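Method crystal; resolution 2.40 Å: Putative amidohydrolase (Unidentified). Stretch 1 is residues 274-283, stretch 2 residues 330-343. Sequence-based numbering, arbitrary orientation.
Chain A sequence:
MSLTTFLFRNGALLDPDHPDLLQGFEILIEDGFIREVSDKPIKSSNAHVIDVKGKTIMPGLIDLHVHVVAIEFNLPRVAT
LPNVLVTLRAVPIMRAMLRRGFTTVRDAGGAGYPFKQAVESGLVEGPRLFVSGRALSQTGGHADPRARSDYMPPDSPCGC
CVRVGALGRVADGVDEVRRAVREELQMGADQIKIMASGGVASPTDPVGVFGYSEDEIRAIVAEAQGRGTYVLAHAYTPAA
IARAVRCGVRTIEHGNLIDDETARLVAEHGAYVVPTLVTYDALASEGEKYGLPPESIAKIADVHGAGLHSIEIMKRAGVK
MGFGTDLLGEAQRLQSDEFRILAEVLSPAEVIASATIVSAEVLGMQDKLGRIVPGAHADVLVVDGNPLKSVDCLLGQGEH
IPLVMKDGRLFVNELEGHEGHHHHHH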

# COMPACT_ATOMS: atom_id res chain seq x y z
N VAL A 274 17.97 38.69 6.46
CA VAL A 274 18.34 38.36 7.83
C VAL A 274 19.67 37.61 7.84
O VAL A 274 19.71 36.39 7.65
CB VAL A 274 17.29 37.48 8.53
CG1 VAL A 274 17.68 37.27 9.98
CG2 VAL A 274 15.89 38.10 8.42
N PRO A 275 20.76 38.36 8.05
CA PRO A 275 22.11 37.80 8.13
C PRO A 275 22.24 37.00 9.41
O PRO A 275 21.62 37.36 10.41
CB PRO A 275 23.00 39.06 8.20
CG PRO A 275 22.11 40.21 7.78
CD PRO A 275 20.75 39.82 8.24
N THR A 276 23.04 35.95 9.39
CA THR A 276 23.22 35.13 10.58
C THR A 276 24.70 34.82 10.81
O THR A 276 25.09 33.66 10.97
CB THR A 276 22.38 33.83 10.48
OG1 THR A 276 22.78 33.08 9.32
CG2 THR A 276 20.89 34.17 10.37
N LEU A 277 25.50 35.88 10.85
CA LEU A 277 26.98 35.80 10.86
C LEU A 277 27.61 34.98 11.99
O LEU A 277 28.58 34.25 11.79
CB LEU A 277 27.60 37.21 10.86
CG LEU A 277 27.14 38.14 9.74
CD1 LEU A 277 27.81 39.50 9.84
CD2 LEU A 277 27.43 37.50 8.39
N VAL A 278 27.07 35.11 13.19
CA VAL A 278 27.66 34.45 14.36
C VAL A 278 27.78 32.94 14.17
O VAL A 278 28.71 32.30 14.67
CB VAL A 278 26.86 34.77 15.64
CG1 VAL A 278 25.42 34.28 15.50
CG2 VAL A 278 27.55 34.19 16.87
N THR A 279 26.83 32.36 13.44
CA THR A 279 26.80 30.92 13.26
C THR A 279 27.99 30.43 12.46
O THR A 279 28.54 29.37 12.75
CB THR A 279 25.50 30.45 12.59
OG1 THR A 279 25.49 29.01 12.57
CG2 THR A 279 25.40 30.97 11.17
N TYR A 280 28.40 31.18 11.45
CA TYR A 280 29.54 30.77 10.63
C TYR A 280 30.85 30.80 11.41
O TYR A 280 31.66 29.87 11.31
CB TYR A 280 29.60 31.60 9.34
CG TYR A 280 28.26 31.59 8.65
CD1 TYR A 280 27.67 30.39 8.28
CD2 TYR A 280 27.55 32.77 8.42
CE1 TYR A 280 26.43 30.36 7.67
CE2 TYR A 280 26.30 32.74 7.80
CZ TYR A 280 25.75 31.52 7.44
OH TYR A 280 24.52 31.44 6.84
N ASP A 281 31.04 31.83 12.23
CA ASP A 281 32.20 31.92 13.11
C ASP A 281 32.30 30.73 14.07
O ASP A 281 33.39 30.33 14.47
CB ASP A 281 32.17 33.23 13.90
CG ASP A 281 32.45 34.44 13.03
OD1 ASP A 281 32.65 35.54 13.59
OD2 ASP A 281 32.48 34.29 11.79
N ALA A 282 31.15 30.17 14.45
CA ALA A 282 31.10 29.06 15.40
C ALA A 282 31.30 27.71 14.72
O ALA A 282 31.95 26.83 15.28
CB ALA A 282 29.79 29.07 16.16
N LEU A 283 30.73 27.54 13.54
CA LEU A 283 30.90 26.29 12.80
C LEU A 283 32.38 26.05 12.54
O LEU A 283 32.86 24.91 12.61
CB LEU A 283 30.12 26.33 11.49
CG LEU A 283 28.59 26.23 11.61
CD1 LEU A 283 27.92 26.50 10.27
CD2 LEU A 283 28.18 24.87 12.16
N GLU A 330 25.69 23.31 21.09
CA GLU A 330 26.45 23.98 22.13
C GLU A 330 26.61 25.46 21.85
O GLU A 330 26.67 26.26 22.76
CB GLU A 330 27.81 23.33 22.26
CG GLU A 330 27.80 21.95 22.87
CD GLU A 330 27.52 20.81 21.88
OE1 GLU A 330 27.14 21.07 20.72
OE2 GLU A 330 27.69 19.65 22.28
N ALA A 331 26.73 25.78 20.57
CA ALA A 331 27.01 27.14 20.09
C ALA A 331 25.85 28.10 20.31
O ALA A 331 26.04 29.32 20.31
CB ALA A 331 27.36 27.10 18.64
N GLN A 332 24.65 27.55 20.48
CA GLN A 332 23.49 28.37 20.79
C GLN A 332 23.82 29.38 21.88
O GLN A 332 23.17 30.43 21.98
CB GLN A 332 22.31 27.51 21.23
CG GLN A 332 21.78 26.60 20.13
CD GLN A 332 20.28 26.72 19.94
OE1 GLN A 332 19.68 27.74 20.29
NE2 GLN A 332 19.66 25.69 19.37
N ARG A 333 24.81 29.09 22.70
CA ARG A 333 25.13 29.98 23.81
C ARG A 333 25.69 31.34 23.34
O ARG A 333 25.74 32.30 24.11
CB ARG A 333 26.13 29.33 24.76
CG ARG A 333 27.52 29.90 24.63
CD ARG A 333 28.42 29.05 23.78
NE ARG A 333 29.24 28.16 24.60
CZ ARG A 333 30.46 27.75 24.27
NH1 ARG A 333 31.02 28.14 23.13
NH2 ARG A 333 31.12 26.94 25.09
N LEU A 334 26.08 31.39 22.06
CA LEU A 334 26.80 32.53 21.49
C LEU A 334 25.88 33.57 20.86
O LEU A 334 26.35 34.59 20.35
CB LEU A 334 27.82 32.05 20.44
CG LEU A 334 29.00 31.24 20.97
CD1 LEU A 334 29.67 30.44 19.87
CD2 LEU A 334 30.02 32.15 21.67
N GLN A 335 24.59 33.32 20.89
CA GLN A 335 23.61 34.23 20.31
C GLN A 335 23.97 35.73 20.43
O GLN A 335 24.00 36.45 19.43
CB GLN A 335 22.25 33.96 20.93
CG GLN A 335 21.08 34.56 20.20
CD GLN A 335 19.77 34.13 20.82
OE1 GLN A 335 19.73 33.77 22.00
NE2 GLN A 335 18.69 34.16 20.04
N SER A 336 24.22 36.20 21.64
CA SER A 336 24.46 37.63 21.84
C SER A 336 25.70 38.18 21.11
O SER A 336 25.84 39.39 20.94
CB SER A 336 24.55 37.96 23.32
OG SER A 336 23.35 37.60 23.96
N ASP A 337 26.59 37.30 20.67
CA ASP A 337 27.77 37.76 19.96
C ASP A 337 27.45 38.34 18.59
O ASP A 337 28.31 38.95 17.96
CB ASP A 337 28.79 36.63 19.81
CG ASP A 337 29.61 36.43 21.06
OD1 ASP A 337 29.03 36.47 22.17
OD2 ASP A 337 30.83 36.22 20.93
N GLU A 338 26.22 38.16 18.13
CA GLU A 338 25.86 38.69 16.82
C GLU A 338 25.80 40.22 16.86
O GLU A 338 25.86 40.87 15.82
CB GLU A 338 24.54 38.09 16.32
CG GLU A 338 24.03 38.63 14.97
CD GLU A 338 24.77 38.05 13.76
OE1 GLU A 338 24.43 38.43 12.61
OE2 GLU A 338 25.69 37.21 13.96
N PHE A 339 25.68 40.78 18.06
CA PHE A 339 25.71 42.23 18.24
C PHE A 339 27.13 42.74 18.04
O PHE A 339 27.37 43.65 17.24
CB PHE A 339 25.21 42.62 19.63
CG PHE A 339 23.73 42.41 19.83
CD1 PHE A 339 22.81 43.13 19.08
CD2 PHE A 339 23.27 41.50 20.78
CE1 PHE A 339 21.44 42.94 19.25
CE2 PHE A 339 21.89 41.30 20.97
CZ PHE A 339 20.98 42.02 20.21
N ARG A 340 28.06 42.13 18.76
CA ARG A 340 29.48 42.43 18.62
C ARG A 340 29.93 42.37 17.16
O ARG A 340 30.56 43.29 16.65
CB ARG A 340 30.30 41.42 19.44
CG ARG A 340 31.72 41.88 19.75
CD ARG A 340 32.63 40.70 20.10
NE ARG A 340 33.09 39.98 18.91
CZ ARG A 340 32.91 38.68 18.71
NH1 ARG A 340 32.29 37.94 19.62
NH2 ARG A 340 33.36 38.11 17.59
N ILE A 341 29.60 41.26 16.50
CA ILE A 341 30.03 41.05 15.13
C ILE A 341 29.49 42.12 14.18
O ILE A 341 30.26 42.75 13.44
CB ILE A 341 29.64 39.65 14.64
CG1 ILE A 341 30.38 38.58 15.44
CG2 ILE A 341 29.93 39.50 13.16
CD1 ILE A 341 29.99 37.16 15.09
N LEU A 342 28.18 42.34 14.20
CA LEU A 342 27.58 43.38 13.36
C LEU A 342 28.13 44.76 13.73
O LEU A 342 28.21 45.65 12.89
CB LEU A 342 26.05 43.36 13.48
CG LEU A 342 25.30 42.09 13.08
CD1 LEU A 342 23.84 42.10 13.57
CD2 LEU A 342 25.35 41.86 11.58
N ALA A 343 28.50 44.93 15.00
CA ALA A 343 28.99 46.21 15.49
C ALA A 343 30.26 46.65 14.77
O ALA A 343 30.58 47.84 14.74
CB ALA A 343 29.21 46.16 17.00
O HOH W 1 22.12 39.41 11.85

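The contact between residues 274-283 and 330-343 buries 463 Å² in total and centres on three residues: Val-278 and, from the second stretch, Glu-338 and Ile-341. Helix 277-283 and helix 337-343 meet almost at right angles, with 101° between their N-to-C directions and a closest axial approach of 9.4 Å. Crossing helices can share only a short length of surface, and here the backbones come close at Val-278 and Glu-338, whose CA atoms lie 5.2 Å apart.

Glu-338 supplies the polar part of the contact. Its CA-to-CB bond points sideways, but with chi1 at 178° (t) and chi2 at 77° (p) the chain bends so that its carboxylate reaches the beginning of the first helix. There each oxygen accepts a backbone hydrogen bond: Val-278 N donates to Glu-338 OE2 at 2.6 Å, and Leu-277 N donates to Glu-338 OE1 at 3.3 Å. The first is much the shorter, although the angles at hydrogen, 142° and 136°, are similarly bent. Amides in the first turn of a helix have no preceding turn to supply carbonyl acceptors, and the carboxylate serves two of them. A water extends this arrangement, its oxygen lying 2.6 Å from Pro-275 O and 2.6 Å from Glu-338 OE1, and so sits between the carboxylate and the backbone just before the helix.

Val-278 has the largest covered area of any residue in the contact, 93 Å². Its side chain points toward the second stretch in the p rotamer and meets both polar and apolar neighbours. Val-278 CB lies 3.2 Å from Glu-338 OE2, a tight approach that accompanies the short bond to its own amide. Val-278 CG2 rests 3.7 Å from Leu-334 O and 4.0 Å from Asp-337 CB, and so packs against the type I turn that runs from Leu-334 to Asp-337. Leu-334 O is already engaged within that turn, accepting from Asp-337 N at 2.7 Å, so the methyl group packs beside an oxygen that has a hydrogen-bonding partner.

Ile-341, one helical turn beyond Asp-337, points toward the first helix and bridges several of its residues. Its CD1 lies 3.6 Å from Val-278 CA and 4.0 Å from Val-278 CB, and also 3.5 Å from Asp-281 OD1. On its other branch, Ile-341 CG2 meets Leu-277 CD1 at 3.9 Å. The same leucine methyl, Leu-277 CD1, is 3.8 Å from Leu-342 CD2, which extends the apolar packing to the next residue of the second helix.

Further along the first helix, Ala-282 continues the contact with the 3-10 segment. Ala-282 CB lies 4.0 Å from Ala-331 CB and 4.0 Å from Leu-334 CD1. Small side chains at both alanines accompany a CA-to-CA separation of 6.5 Å between Ala-282 and Ala-331.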